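Local coordinates for UPF0053 protein HI0107 (Haemophilus influenzae, PDB 3LAE), which is of unknown function but belongs to a membrane-protein family that may bind flavin adenine dinucleotide, this chain being its transporter-associated domain, at residues S16-D21 with D34-N39; F26-D31 with A76-L81; G40-H45 with C56-L61; E47-E52 with G69-K74. All blocks are in the same frame, centred on the assembly; numbering follows the deposited sequence. Where two conformers were deposited one is given.

Contact 1. Residues S16-D21 with D34-N39; sequences SANLRD and DARTFN. With PO4 (phosphate ion), chain C.
Asn-18 and Thr-37 form a single antiparallel beta bridge at a point where two helix starts meet, for each is the N-cap residue of its helix, 19-26 and 38-45 respectively. They make a non-hydrogen-bonded pair, and the bonds fall on their neighbours: Phe-38 N donates to Ala-17 O (2.8 Å), and Leu-19 N gives an almost straight bond to Arg-36 O (2.9 Å, 178° at the hydrogen). Leu-19 is the residue that fills the joint. Its CD1 lies 3.7 Å from Ala-35 CB, while its CD2 comes to the edge of the Phe-38 ring, 4.2 Å from Phe-38 CD1. Thr-37 OG1 caps Gly-40 N. A phosphate ion, probably from the crystallisation liquor, lies among Asn-18, Arg-36 and Arg-20, whose NH1 is 3.2 Å from the phosphate O4. Asn-18 ND2 donates to its O3 at 3.1 Å and more weakly to its O1, which also receives a weak bond from Arg-36 NH1. Asn-18 CG is anti to the backbone N (chi1 179°); from there the amide is used at both of its atoms, ND2 toward the ion and OD1 accepting the capping bond from Asp-21 N (2.9 Å) on an in-plane lone pair.

Contact 2. Residues F26-D31 with A76-L81; sequences FNWELD and AKVVKL
Trp-28 meets Val-78 and Lys-80 of strand 72-80 through opposite parts of its indole. The apolar part is tip to tip: Trp-28 CH2, on the six-membered ring, reaches Val-78 CG1 at 3.7 Å, and its CZ2 is almost as near. Of the two Val-78 methyls it is CG1, anti to the backbone N (chi1 176°), that meets the indole. Within the loop, Phe-26 CB lies 3.5 Å above the plane of the Trp-28 ring, toward its rim. The polar part belongs to Lys-80, which was modelled in two conformations; in the one described, its chain bends at chi2 (81°) and slides past the tryptophan in the opposite direction. Lys-80 NZ then approaches Trp-28 CD1 obliquely at 3.6 Å. One water links the segments by accepting from Glu-29 N (2.8 Å) and from Lys-80 NZ (2.8 Å). The Glu-29 carboxylate is not in contact, its OE1 being 5.1 Å from Lys-80 NZ, although the opposite charges probably attract. Trp-28 also packs against Leu-22 and Asn-23 of helix 19-26 and Leu-61 of strand 61-69, while Val-78 also touches Leu-61 and Phe-38 of helix 38-45, placing the loop after helix 19-26 against the sheet.

Contact 3. Residues G40-H45 with C56-L61; sequences GLILEH and CEIDGL
Ile-42 and Ile-58 mark the nearest backbone approach, 7.9 Å between their CA atoms, where helix 40-45 runs across strand 56-58 at 109° with the axes 10.3 Å apart. The strand ends in a type I' turn from Ile-58 to Leu-61, the two-residue link of a beta hairpin, closed by backbone bonds in both directions between these two residues. Asp-59 and Gly-60 at its corners both have positive phi; at the Gly-60 angles a CB would jam against the preceding carbonyl oxygen, which explains the glycine. Ile-58 points its side chain at the helix and divides it among three residues. Its CG2 lies over one face of the His-45 ring, a CH-pi contact 4.2 Å from the centroid and 14° off the normal, displaced toward the rim at NE2. The same methyl touches Leu-41 CD2 as the two side chains slide past each other. The other branch ends in CD1, which reaches Ile-42 CA at 4.1 Å, with the two isoleucine side chains crossing at about a right angle in the conformer described, one of two for Ile-42. Leu-41 and Asp-59 meet tip to tip, both leucine methyls being 3.9 Å from Asp-59 OD1, an oxygen that accepts from Asp-31 N. His-45 is steadied by its own helix, ND1 donating to Leu-41 O at 2.7 Å. Across the contact the chemistry is thus mainly apolar, while ND1 carries a proton and Asp-59 OD2, 4.7 Å from His-45 NE2, might favour a positively charged imidazole without touching it.

Contact 4. Residues E47-E52 with G69-K74; sequences EEIPDE and GDNMIK. With EDO (1,2-ethanediol), chain E.
The side chains of Ile-49 and Asn-71 cross at about a right angle, and the longer Ile-49 branch also meets the backbone of the turn. Its CG1 is anti to the backbone N (chi1 170°). The CD1 methyl, placed by chi2 (64°), comes within 3.8 Å of Asn-71 C. The same chi1 leaves CG2 between the backbone N and the carbonyl carbon, and there CG2 lies 4.0 Å from Asn-71 ND2; CG1 is about equally near that nitrogen. This is van der Waals packing of aliphatic carbon against a polar group. Beside it, Pro-50 and Ile-73 also cross at about a right angle: the ring atom Pro-50 CG touches Ile-73 CD1 at 4.2 Å in the modelled conformer, one of two for this isoleucine. Ile-49 CD1 approaches that same methyl more loosely. Ile-73 is further covered by Ile-42 and Leu-43 of helix 38-45, and its N is bound by Asn-39 OD1. On the turn, Asp-70 N donates to O1 of an ethanediol at 3.0 Å, a molecule probably brought in by crystallisation. Met-72 (selenomethionine) N bonds to Gly-69 O at 2.8 Å and the reverse bond is also made. The arrangement is that of a beta hairpin with a two-residue turn, Asp-70 and Asn-71, both of positive phi, joining strands 61-69 and 72-80, with the loop after helix 38-45 laid against its tip.

Contact 1 joins the starts of the two helices; contacts 2, 3 and 4 set helix 38-45 and the loops after both helices against the antiparallel sheet. Contact 1 closes before contacts 3 and 4 open, while its segments alternate with those of contact 2, which spans contacts 3 and 4. Contacts 1 and 3 share helix 38-45, their centres 11 Å apart; contacts 2 and 4 use strand 72-80 on opposite sides of the chain's centre, 19 Å apart. Contacts 2 and 3, 9 Å apart, meet through Leu-30, Leu-61 and Val-78; contacts 3 and 4 meet through Leu-43 and Ile-73. Helix 38-45 lies on the sheet, reaching strands 72-80 and 55-58, consistent with a shared apolar core.

Contact 1. Residues S16-D21 with D34-N39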
loop_
_atom_site.group_PDB
_atom_site.type_symbol
_atom_site.label_atom_id
_atom_site.label_comp_id
_atom_site.label_asym_id
_atom_site.label_seq_id
_atom_site.Cartn_x
_atom_site.Cartn_y
_atom_site.Cartn_z
ATOM N N SER A 16 -6.454 -2.543 -3.006
ATOM C CA SER A 16 -7.501 -3.329 -2.353
ATOM C C SER A 16 -6.979 -4.259 -1.259
ATOM O O SER A 16 -7.770 -4.867 -0.531
ATOM C CB SER A 16 -8.230 -4.174 -3.385
ATOM O OG SER A 16 -7.332 -5.107 -3.969
ATOM N N ALA A 17 -5.657 -4.385 -1.152
ATOM C CA ALA A 17 -5.076 -5.305 -0.180
ATOM C C ALA A 17 -5.550 -5.015 1.240
ATOM O O ALA A 17 -5.511 -3.878 1.704
ATOM C CB ALA A 17 -3.563 -5.266 -0.245
ATOM N N ASN A 18 -5.970 -6.067 1.928
ATOM C CA ASN A 18 -6.436 -5.985 3.300
ATOM C C ASN A 18 -5.255 -5.804 4.258
ATOM O O ASN A 18 -4.285 -6.576 4.220
ATOM C CB ASN A 18 -7.206 -7.265 3.611
ATOM C CG ASN A 18 -7.730 -7.305 5.011
ATOM O OD1 ASN A 18 -7.024 -7.686 5.944
ATOM N ND2 ASN A 18 -8.983 -6.925 5.172
ATOM N N LEU A 19 -5.318 -4.772 5.095
ATOM C CA LEU A 19 -4.208 -4.428 5.980
ATOM C C LEU A 19 -3.856 -5.545 6.952
ATOM O O LEU A 19 -2.673 -5.826 7.180
ATOM C CB LEU A 19 -4.501 -3.152 6.766
ATOM C CG LEU A 19 -4.613 -1.889 5.932
ATOM C CD1 LEU A 19 -5.055 -0.729 6.814
ATOM C CD2 LEU A 19 -3.296 -1.568 5.221
ATOM N N ARG A 20 -4.870 -6.167 7.549
ATOM C CA ARG A 20 -4.610 -7.258 8.483
ATOM C C ARG A 20 -3.941 -8.432 7.773
ATOM O O ARG A 20 -3.048 -9.065 8.333
ATOM C CB ARG A 20 -5.906 -7.681 9.170
ATOM C CG ARG A 20 -6.408 -6.648 10.172
ATOM C CD ARG A 20 -7.668 -7.109 10.883
ATOM N NE ARG A 20 -7.996 -6.228 11.999
ATOM C CZ ARG A 20 -9.201 -6.138 12.555
ATOM N NH1 ARG A 20 -10.207 -6.874 12.092
ATOM N NH2 ARG A 20 -9.403 -5.309 13.570
ATOM N N ASP A 21 -4.372 -8.722 6.547
ATOM C CA ASP A 21 -3.724 -9.752 5.724
ATOM C C ASP A 21 -2.254 -9.424 5.456
ATOM O O ASP A 21 -1.390 -10.285 5.587
ATOM C CB ASP A 21 -4.441 -9.917 4.377
ATOM C CG ASP A 21 -5.792 -10.602 4.497
ATOM O OD1 ASP A 21 -6.117 -11.134 5.577
ATOM O OD2 ASP A 21 -6.531 -10.613 3.487
ATOM N N ASP A 34 -8.183 2.296 11.869
ATOM C CA ASP A 34 -9.185 3.122 11.185
ATOM C C ASP A 34 -9.413 2.777 9.722
ATOM O O ASP A 34 -10.468 3.070 9.172
ATOM C CB ASP A 34 -8.823 4.593 11.323
ATOM C CG ASP A 34 -8.864 5.054 12.758
ATOM O OD1 ASP A 34 -9.975 5.282 13.270
ATOM O OD2 ASP A 34 -7.786 5.173 13.385
ATOM N N ALA A 35 -8.423 2.153 9.100
ATOM C CA ALA A 35 -8.524 1.762 7.705
ATOM C C ALA A 35 -8.618 0.249 7.587
ATOM O O ALA A 35 -8.161 -0.481 8.473
ATOM C CB ALA A 35 -7.304 2.244 6.952
ATOM N N ARG A 36 -9.211 -0.217 6.492
ATOM C CA ARG A 36 -9.295 -1.647 6.235
ATOM C C ARG A 36 -8.303 -2.095 5.154
ATOM O O ARG A 36 -7.766 -3.197 5.215
ATOM C CB ARG A 36 -10.707 -2.025 5.795
ATOM C CG ARG A 36 -10.926 -3.521 5.714
ATOM C CD ARG A 36 -12.321 -3.857 5.201
ATOM N NE ARG A 36 -13.334 -3.000 5.794
ATOM C CZ ARG A 36 -13.843 -3.192 7.004
ATOM N NH1 ARG A 36 -13.424 -4.213 7.737
ATOM N NH2 ARG A 36 -14.764 -2.361 7.480
ATOM N N THR A 37 -8.085 -1.244 4.157
ATOM C CA THR A 37 -7.255 -1.604 3.004
ATOM C C THR A 37 -6.051 -0.680 2.882
ATOM O O THR A 37 -5.986 0.384 3.503
ATOM C CB THR A 37 -8.037 -1.441 1.694
ATOM O OG1 THR A 37 -8.435 -0.067 1.589
ATOM C CG2 THR A 37 -9.257 -2.340 1.663
ATOM N N PHE A 38 -5.096 -1.089 2.054
ATOM C CA PHE A 38 -3.919 -0.278 1.785
ATOM C C PHE A 38 -4.303 1.075 1.181
ATOM O O PHE A 38 -3.787 2.119 1.587
ATOM C CB PHE A 38 -2.981 -1.060 0.853
ATOM C CG PHE A 38 -1.573 -0.545 0.830
ATOM C CD1 PHE A 38 -0.884 -0.324 2.011
ATOM C CD2 PHE A 38 -0.928 -0.319 -0.364
ATOM C CE1 PHE A 38 0.405 0.145 2.004
ATOM C CE2 PHE A 38 0.375 0.145 -0.378
ATOM C CZ PHE A 38 1.038 0.375 0.814
ATOM N N ASN A 39 -5.222 1.051 0.221
ATOM C CA ASN A 39 -5.802 2.272 -0.321
ATOM C C ASN A 39 -6.351 3.158 0.799
ATOM O O ASN A 39 -6.054 4.345 0.861
ATOM C CB ASN A 39 -6.902 1.931 -1.332
ATOM C CG ASN A 39 -7.682 3.152 -1.782
ATOM O OD1 ASN A 39 -7.113 4.096 -2.339
ATOM N ND2 ASN A 39 -8.991 3.149 -1.520
HETATM P P PO4 C . -10.895 -7.058 8.238
HETATM O O1 PO4 C . -11.571 -6.958 6.893
HETATM O O2 PO4 C . -10.783 -8.513 8.633
HETATM O O3 PO4 C . -9.528 -6.436 8.210
HETATM O O4 PO4 C . -11.718 -6.348 9.279
#

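Contact 2. Residues F26-D31 with A76-L81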
loop_
_atom_site.group_PDB
_atom_site.type_symbol
_atom_site.label_atom_id
_atom_site.label_comp_id
_atom_site.label_asym_id
_atom_site.label_seq_id
_atom_site.Cartn_x
_atom_site.Cartn_y
_atom_site.Cartn_z
ATOM N N PHE A 26 3.434 -10.507 5.839
ATOM C CA PHE A 26 4.761 -9.913 5.674
ATOM C C PHE A 26 5.419 -9.402 6.954
ATOM O O PHE A 26 6.523 -8.861 6.902
ATOM C CB PHE A 26 4.686 -8.761 4.667
ATOM C CG PHE A 26 4.104 -9.151 3.344
ATOM C CD1 PHE A 26 4.515 -10.310 2.705
ATOM C CD2 PHE A 26 3.157 -8.361 2.729
ATOM C CE1 PHE A 26 3.977 -10.675 1.486
ATOM C CE2 PHE A 26 2.620 -8.717 1.511
ATOM C CZ PHE A 26 3.030 -9.877 0.887
ATOM N N ASN A 27 4.739 -9.556 8.087
ATOM C CA ASN A 27 5.245 -9.039 9.357
ATOM C C ASN A 27 5.388 -7.516 9.345
ATOM O O ASN A 27 6.316 -6.964 9.948
ATOM C CB ASN A 27 6.584 -9.696 9.709
ATOM C CG ASN A 27 7.066 -9.331 11.096
ATOM O OD1 ASN A 27 6.269 -9.055 11.992
ATOM N ND2 ASN A 27 8.379 -9.330 11.281
ATOM N N TRP A 28 4.476 -6.844 8.647
ATOM C CA TRP A 28 4.468 -5.388 8.605
ATOM C C TRP A 28 3.688 -4.872 9.796
ATOM O O TRP A 28 3.047 -5.642 10.522
ATOM C CB TRP A 28 3.859 -4.868 7.303
ATOM C CG TRP A 28 4.689 -5.139 6.066
ATOM C CD1 TRP A 28 5.989 -5.565 6.016
ATOM C CD2 TRP A 28 4.265 -4.988 4.707
ATOM N NE1 TRP A 28 6.394 -5.689 4.706
ATOM C CE2 TRP A 28 5.354 -5.337 3.883
ATOM C CE3 TRP A 28 3.072 -4.577 4.106
ATOM C CZ2 TRP A 28 5.280 -5.303 2.492
ATOM C CZ3 TRP A 28 2.998 -4.547 2.725
ATOM C CH2 TRP A 28 4.093 -4.909 1.933
ATOM N N GLU A 29 3.718 -3.562 10.005
ATOM C CA GLU A 29 3.032 -3.018 11.163
ATOM C C GLU A 29 2.160 -1.849 10.767
ATOM O O GLU A 29 2.201 -0.776 11.364
ATOM C CB GLU A 29 4.037 -2.664 12.252
ATOM C CG GLU A 29 4.796 -3.899 12.716
ATOM C CD GLU A 29 5.747 -3.620 13.850
ATOM O OE1 GLU A 29 6.809 -3.024 13.592
ATOM O OE2 GLU A 29 5.433 -4.006 14.997
ATOM N N LEU A 30 1.355 -2.086 9.742
ATOM C CA LEU A 30 0.413 -1.091 9.275
ATOM C C LEU A 30 -0.670 -0.899 10.323
ATOM O O LEU A 30 -1.109 -1.859 10.958
ATOM C CB LEU A 30 -0.197 -1.534 7.948
ATOM C CG LEU A 30 0.888 -1.847 6.914
ATOM C CD1 LEU A 30 0.298 -2.261 5.594
ATOM C CD2 LEU A 30 1.783 -0.620 6.763
ATOM N N ASP A 31 -1.071 0.353 10.512
ATOM C CA ASP A 31 -2.125 0.704 11.465
ATOM C C ASP A 31 -3.473 0.221 10.944
ATOM O O ASP A 31 -3.913 0.636 9.878
ATOM C CB ASP A 31 -2.144 2.222 11.629
ATOM C CG ASP A 31 -3.062 2.697 12.744
ATOM O OD1 ASP A 31 -3.893 1.917 13.255
ATOM O OD2 ASP A 31 -2.939 3.881 13.107
ATOM N N ALA A 76 0.661 0.092 -5.760
ATOM C CA ALA A 76 1.786 0.794 -5.164
ATOM C C ALA A 76 2.979 -0.139 -4.994
ATOM O O ALA A 76 2.820 -1.321 -4.696
ATOM C CB ALA A 76 1.390 1.391 -3.804
ATOM N N LYS A 77 4.174 0.407 -5.164
ATOM C CA LYS A 77 5.413 -0.298 -4.870
ATOM C C LYS A 77 5.746 -0.057 -3.413
ATOM O O LYS A 77 5.588 1.070 -2.906
ATOM C CB LYS A 77 6.526 0.269 -5.756
ATOM C CG LYS A 77 7.908 -0.127 -5.359
ATOM C CD LYS A 77 8.929 0.605 -6.252
ATOM C CE LYS A 77 10.331 0.516 -5.695
ATOM N NZ LYS A 77 11.288 1.284 -6.562
ATOM N N VAL A 78 6.214 -1.101 -2.735
ATOM C CA VAL A 78 6.509 -1.021 -1.310
ATOM C C VAL A 78 7.877 -1.596 -0.980
ATOM O O VAL A 78 8.230 -2.689 -1.440
ATOM C CB VAL A 78 5.452 -1.809 -0.499
ATOM C CG1 VAL A 78 5.794 -1.820 0.986
ATOM C CG2 VAL A 78 4.087 -1.201 -0.720
ATOM N N VAL A 79 8.661 -0.841 -0.222
ATOM C CA VAL A 79 9.917 -1.315 0.345
ATOM C C VAL A 79 9.876 -1.107 1.860
ATOM O O VAL A 79 9.316 -0.115 2.327
ATOM C CB VAL A 79 11.112 -0.519 -0.219
ATOM C CG1 VAL A 79 12.402 -0.978 0.426
ATOM C CG2 VAL A 79 11.184 -0.651 -1.735
ATOM N N LYS A 80 10.475 -2.013 2.619
ATOM C CA LYS A 80 10.513 -1.873 4.070
ATOM C C LYS A 80 11.579 -0.866 4.502
ATOM O O LYS A 80 12.687 -0.832 3.949
ATOM C CB LYS A 80 10.783 -3.227 4.726
ATOM C CG LYS A 80 10.692 -3.221 6.243
ATOM C CD LYS A 80 9.253 -3.319 6.708
ATOM C CE LYS A 80 9.178 -3.754 8.168
ATOM N NZ LYS A 80 7.773 -3.867 8.653
ATOM N N LEU A 81 11.234 -0.042 5.484
ATOM C CA LEU A 81 12.175 0.897 6.076
ATOM C C LEU A 81 12.915 0.264 7.239
ATOM O O LEU A 81 12.639 -0.858 7.655
ATOM C CB LEU A 81 11.459 2.145 6.571
ATOM C CG LEU A 81 11.009 3.143 5.512
ATOM C CD1 LEU A 81 10.228 4.250 6.192
ATOM C CD2 LEU A 81 12.202 3.712 4.737
ATOM O OXT LEU A 81 13.817 0.892 7.786
HETATM O O HOH W 1 5.665 -1.994 8.732
#

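Contact 3. Residues G40-H45 with C56-L61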
loop_
_atom_site.group_PDB
_atom_site.type_symbol
_atom_site.label_atom_id
_atom_site.label_comp_id
_atom_site.label_asym_id
_atom_site.label_seq_id
_atom_site.Cartn_x
_atom_site.Cartn_y
_atom_site.Cartn_z
ATOM N N GLY A 40 -7.165 2.587 1.683
ATOM C CA GLY A 40 -7.739 3.377 2.768
ATOM C C GLY A 40 -6.673 4.006 3.664
ATOM O O GLY A 40 -6.760 5.172 4.054
ATOM N N LEU A 41 -5.655 3.235 4.006
ATOM C CA LEU A 41 -4.571 3.748 4.848
ATOM C C LEU A 41 -3.871 4.938 4.189
ATOM O O LEU A 41 -3.591 5.950 4.835
ATOM C CB LEU A 41 -3.556 2.636 5.113
ATOM C CG LEU A 41 -2.373 2.971 6.012
ATOM C CD1 LEU A 41 -2.879 3.178 7.422
ATOM C CD2 LEU A 41 -1.317 1.875 5.940
ATOM N N ILE A 42 -3.571 4.816 2.901
ATOM C CA ILE A 42 -2.907 5.902 2.196
ATOM C C ILE A 42 -3.814 7.132 2.111
ATOM O O ILE A 42 -3.377 8.259 2.390
ATOM C CB ILE A 42 -2.432 5.465 0.792
ATOM C CG1 ILE A 42 -1.377 4.357 0.908
ATOM C CG2 ILE A 42 -1.858 6.654 0.024
ATOM C CD1 ILE A 42 -1.105 3.624 -0.411
ATOM N N LEU A 43 -5.077 6.928 1.751
ATOM C CA LEU A 43 -5.999 8.058 1.628
ATOM C C LEU A 43 -6.214 8.772 2.954
ATOM O O LEU A 43 -6.341 9.997 2.990
ATOM C CB LEU A 43 -7.341 7.610 1.052
ATOM C CG LEU A 43 -7.345 7.143 -0.400
ATOM C CD1 LEU A 43 -8.734 6.635 -0.782
ATOM C CD2 LEU A 43 -6.901 8.263 -1.313
ATOM N N GLU A 44 -6.241 8.023 4.054
ATOM C CA GLU A 44 -6.487 8.646 5.356
ATOM C C GLU A 44 -5.332 9.538 5.759
ATOM O O GLU A 44 -5.500 10.472 6.542
ATOM C CB GLU A 44 -6.756 7.594 6.434
ATOM C CG GLU A 44 -8.077 6.888 6.232
ATOM C CD GLU A 44 -8.391 5.863 7.299
ATOM O OE1 GLU A 44 -7.724 5.870 8.353
ATOM O OE2 GLU A 44 -9.314 5.049 7.074
ATOM N N HIS A 45 -4.155 9.259 5.214
ATOM C CA HIS A 45 -2.960 10.010 5.587
ATOM C C HIS A 45 -2.706 11.215 4.695
ATOM O O HIS A 45 -2.113 12.200 5.133
ATOM C CB HIS A 45 -1.733 9.098 5.603
ATOM C CG HIS A 45 -1.666 8.203 6.800
ATOM N ND1 HIS A 45 -2.547 7.163 7.003
ATOM C CD2 HIS A 45 -0.820 8.190 7.857
ATOM C CE1 HIS A 45 -2.248 6.547 8.132
ATOM N NE2 HIS A 45 -1.204 7.151 8.671
ATOM N N CYS A 56 6.158 8.247 -0.531
ATOM C CA CYS A 56 5.780 8.619 0.825
ATOM C C CYS A 56 6.220 7.539 1.798
ATOM O O CYS A 56 6.430 6.395 1.403
ATOM C CB CYS A 56 4.261 8.786 0.930
ATOM S SG CYS A 56 3.585 10.312 0.229
ATOM N N GLU A 57 6.312 7.895 3.068
ATOM C CA GLU A 57 6.612 6.935 4.116
ATOM C C GLU A 57 5.396 6.805 5.037
ATOM O O GLU A 57 4.873 7.813 5.515
ATOM C CB GLU A 57 7.853 7.381 4.911
ATOM C CG GLU A 57 9.188 7.257 4.146
ATOM C CD GLU A 57 9.676 8.566 3.517
ATOM O OE1 GLU A 57 9.565 9.630 4.162
ATOM O OE2 GLU A 57 10.198 8.531 2.376
ATOM N N ILE A 58 4.962 5.572 5.280
ATOM C CA ILE A 58 3.857 5.311 6.198
ATOM C C ILE A 58 4.123 4.030 6.965
ATOM O O ILE A 58 4.350 2.976 6.362
ATOM C CB ILE A 58 2.504 5.138 5.463
ATOM C CG1 ILE A 58 2.142 6.385 4.655
ATOM C CG2 ILE A 58 1.394 4.846 6.464
ATOM C CD1 ILE A 58 0.847 6.248 3.881
ATOM N N ASP A 59 4.105 4.119 8.292
ATOM C CA ASP A 59 4.111 2.927 9.137
ATOM C C ASP A 59 5.224 1.940 8.797
ATOM O O ASP A 59 4.984 0.737 8.703
ATOM C CB ASP A 59 2.766 2.202 9.052
ATOM C CG ASP A 59 1.629 3.021 9.617
ATOM O OD1 ASP A 59 0.468 2.645 9.378
ATOM O OD2 ASP A 59 1.889 4.045 10.289
ATOM N N GLY A 60 6.436 2.450 8.604
ATOM C CA GLY A 60 7.591 1.593 8.380
ATOM C C GLY A 60 7.789 1.168 6.938
ATOM O O GLY A 60 8.687 0.356 6.647
ATOM N N LEU A 61 6.970 1.709 6.037
ATOM C CA LEU A 61 7.085 1.393 4.618
ATOM C C LEU A 61 7.403 2.623 3.774
ATOM O O LEU A 61 6.885 3.710 4.030
ATOM C CB LEU A 61 5.790 0.783 4.104
ATOM C CG LEU A 61 5.268 -0.490 4.782
ATOM C CD1 LEU A 61 4.007 -0.937 4.072
ATOM C CD2 LEU A 61 6.333 -1.587 4.773
#

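Contact 4. Residues E47-E52 with G69-K74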
loop_
_atom_site.group_PDB
_atom_site.type_symbol
_atom_site.label_atom_id
_atom_site.label_comp_id
_atom_site.label_asym_id
_atom_site.label_seq_id
_atom_site.Cartn_x
_atom_site.Cartn_y
_atom_site.Cartn_z
ATOM N N GLU A 47 -3.664 14.520 2.336
ATOM C CA GLU A 47 -4.641 15.597 2.253
ATOM C C GLU A 47 -4.862 15.993 0.794
ATOM O O GLU A 47 -5.011 17.174 0.465
ATOM C CB GLU A 47 -4.200 16.798 3.092
ATOM C CG GLU A 47 -2.792 17.282 2.797
ATOM C CD GLU A 47 -2.419 18.496 3.624
ATOM O OE1 GLU A 47 -3.257 18.936 4.444
ATOM O OE2 GLU A 47 -1.291 19.008 3.455
ATOM N N GLU A 48 -4.876 14.979 -0.067
ATOM C CA GLU A 48 -5.134 15.127 -1.494
ATOM C C GLU A 48 -4.891 13.778 -2.168
ATOM O O GLU A 48 -3.924 13.094 -1.846
ATOM C CB GLU A 48 -4.250 16.220 -2.111
ATOM C CG GLU A 48 -2.800 16.232 -1.626
ATOM C CD GLU A 48 -1.928 15.221 -2.344
ATOM O OE1 GLU A 48 -1.425 14.289 -1.679
ATOM O OE2 GLU A 48 -1.744 15.362 -3.573
ATOM N N ILE A 49 -5.782 13.380 -3.073
ATOM C CA ILE A 49 -5.586 12.141 -3.824
ATOM C C ILE A 49 -4.257 12.223 -4.566
ATOM O O ILE A 49 -4.068 13.079 -5.427
ATOM C CB ILE A 49 -6.736 11.871 -4.811
ATOM C CG1 ILE A 49 -6.375 10.714 -5.746
ATOM C CG2 ILE A 49 -7.063 13.127 -5.608
ATOM C CD1 ILE A 49 -6.187 9.393 -5.045
ATOM N N PRO A 50 -3.319 11.336 -4.217
ATOM C CA PRO A 50 -1.930 11.501 -4.652
ATOM C C PRO A 50 -1.710 11.142 -6.108
ATOM O O PRO A 50 -2.354 10.239 -6.633
ATOM C CB PRO A 50 -1.174 10.525 -3.761
ATOM C CG PRO A 50 -2.188 9.477 -3.430
ATOM C CD PRO A 50 -3.503 10.160 -3.351
ATOM N N ASP A 51 -0.795 11.852 -6.752
ATOM C CA ASP A 51 -0.448 11.548 -8.122
ATOM C C ASP A 51 0.359 10.267 -8.175
ATOM O O ASP A 51 1.051 9.903 -7.225
ATOM C CB ASP A 51 0.396 12.668 -8.735
ATOM C CG ASP A 51 -0.351 13.972 -8.844
ATOM O OD1 ASP A 51 -1.591 13.971 -8.687
ATOM O OD2 ASP A 51 0.311 15.000 -9.093
ATOM N N GLU A 52 0.268 9.584 -9.300
ATOM C CA GLU A 52 1.233 8.552 -9.596
ATOM C C GLU A 52 2.632 9.148 -9.522
ATOM O O GLU A 52 2.847 10.307 -9.898
ATOM C CB GLU A 52 0.956 7.978 -10.978
ATOM C CG GLU A 52 -0.388 7.276 -11.014
ATOM C CD GLU A 52 -0.807 6.838 -12.402
ATOM O OE1 GLU A 52 -0.074 7.100 -13.389
ATOM O OE2 GLU A 52 -1.875 6.208 -12.510
ATOM N N GLY A 69 -6.691 5.403 -10.015
ATOM C CA GLY A 69 -7.860 5.414 -10.868
ATOM C C GLY A 69 -9.073 5.546 -9.986
ATOM O O GLY A 69 -9.087 5.029 -8.873
ATOM N N ASP A 70 -10.086 6.251 -10.469
ATOM C CA ASP A 70 -11.314 6.467 -9.713
ATOM C C ASP A 70 -11.012 7.010 -8.328
ATOM O O ASP A 70 -11.623 6.619 -7.339
ATOM C CB ASP A 70 -12.143 5.187 -9.628
ATOM C CG ASP A 70 -13.131 5.062 -10.770
ATOM O OD1 ASP A 70 -12.926 5.736 -11.804
ATOM O OD2 ASP A 70 -14.109 4.297 -10.636
ATOM N N ASN A 71 -10.068 7.942 -8.276
ATOM C CA ASN A 71 -9.649 8.531 -7.010
ATOM C C ASN A 71 -9.325 7.490 -5.940
ATOM O O ASN A 71 -9.564 7.717 -4.751
ATOM C CB ASN A 71 -10.710 9.500 -6.482
ATOM C CG ASN A 71 -10.867 10.727 -7.358
ATOM O OD1 ASN A 71 -11.981 11.195 -7.585
ATOM N ND2 ASN A 71 -9.750 11.256 -7.856
HETATM N N MSE A 72 -8.843 6.318 -6.357
HETATM C CA MSE A 72 -8.328 5.322 -5.410
HETATM C C MSE A 72 -6.951 4.848 -5.869
HETATM O O MSE A 72 -6.658 4.839 -7.067
HETATM C CB MSE A 72 -9.303 4.139 -5.171
HETATM C CG MSE A 72 -9.236 2.942 -6.157
HETATM SE SE MSE A 72 -10.051 1.226 -5.541
HETATM C CE MSE A 72 -8.479 0.490 -4.617
ATOM N N ILE A 73 -6.093 4.504 -4.911
ATOM C CA ILE A 73 -4.808 3.902 -5.239
ATOM C C ILE A 73 -5.075 2.492 -5.726
ATOM O O ILE A 73 -5.672 1.677 -5.012
ATOM C CB ILE A 73 -3.868 3.824 -4.028
ATOM C CG1 ILE A 73 -3.371 5.216 -3.632
ATOM C CG2 ILE A 73 -2.676 2.923 -4.340
ATOM C CD1 ILE A 73 -4.334 5.982 -2.772
ATOM N N LYS A 74 -4.646 2.213 -6.954
ATOM C CA LYS A 74 -4.821 0.885 -7.547
ATOM C C LYS A 74 -3.607 -0.010 -7.327
ATOM O O LYS A 74 -3.746 -1.197 -7.037
ATOM C CB LYS A 74 -5.132 0.997 -9.043
ATOM C CG LYS A 74 -6.480 1.623 -9.329
ATOM C CD LYS A 74 -7.595 0.677 -8.936
ATOM C CE LYS A 74 -8.957 1.263 -9.281
ATOM N NZ LYS A 74 -10.060 0.351 -8.866
HETATM C C1 EDO E . -10.069 8.856 -13.473
HETATM O O1 EDO E . -10.879 7.788 -12.967
HETATM C C2 EDO E . -8.599 8.491 -13.308
HETATM O O2 EDO E . -8.333 7.280 -14.024
#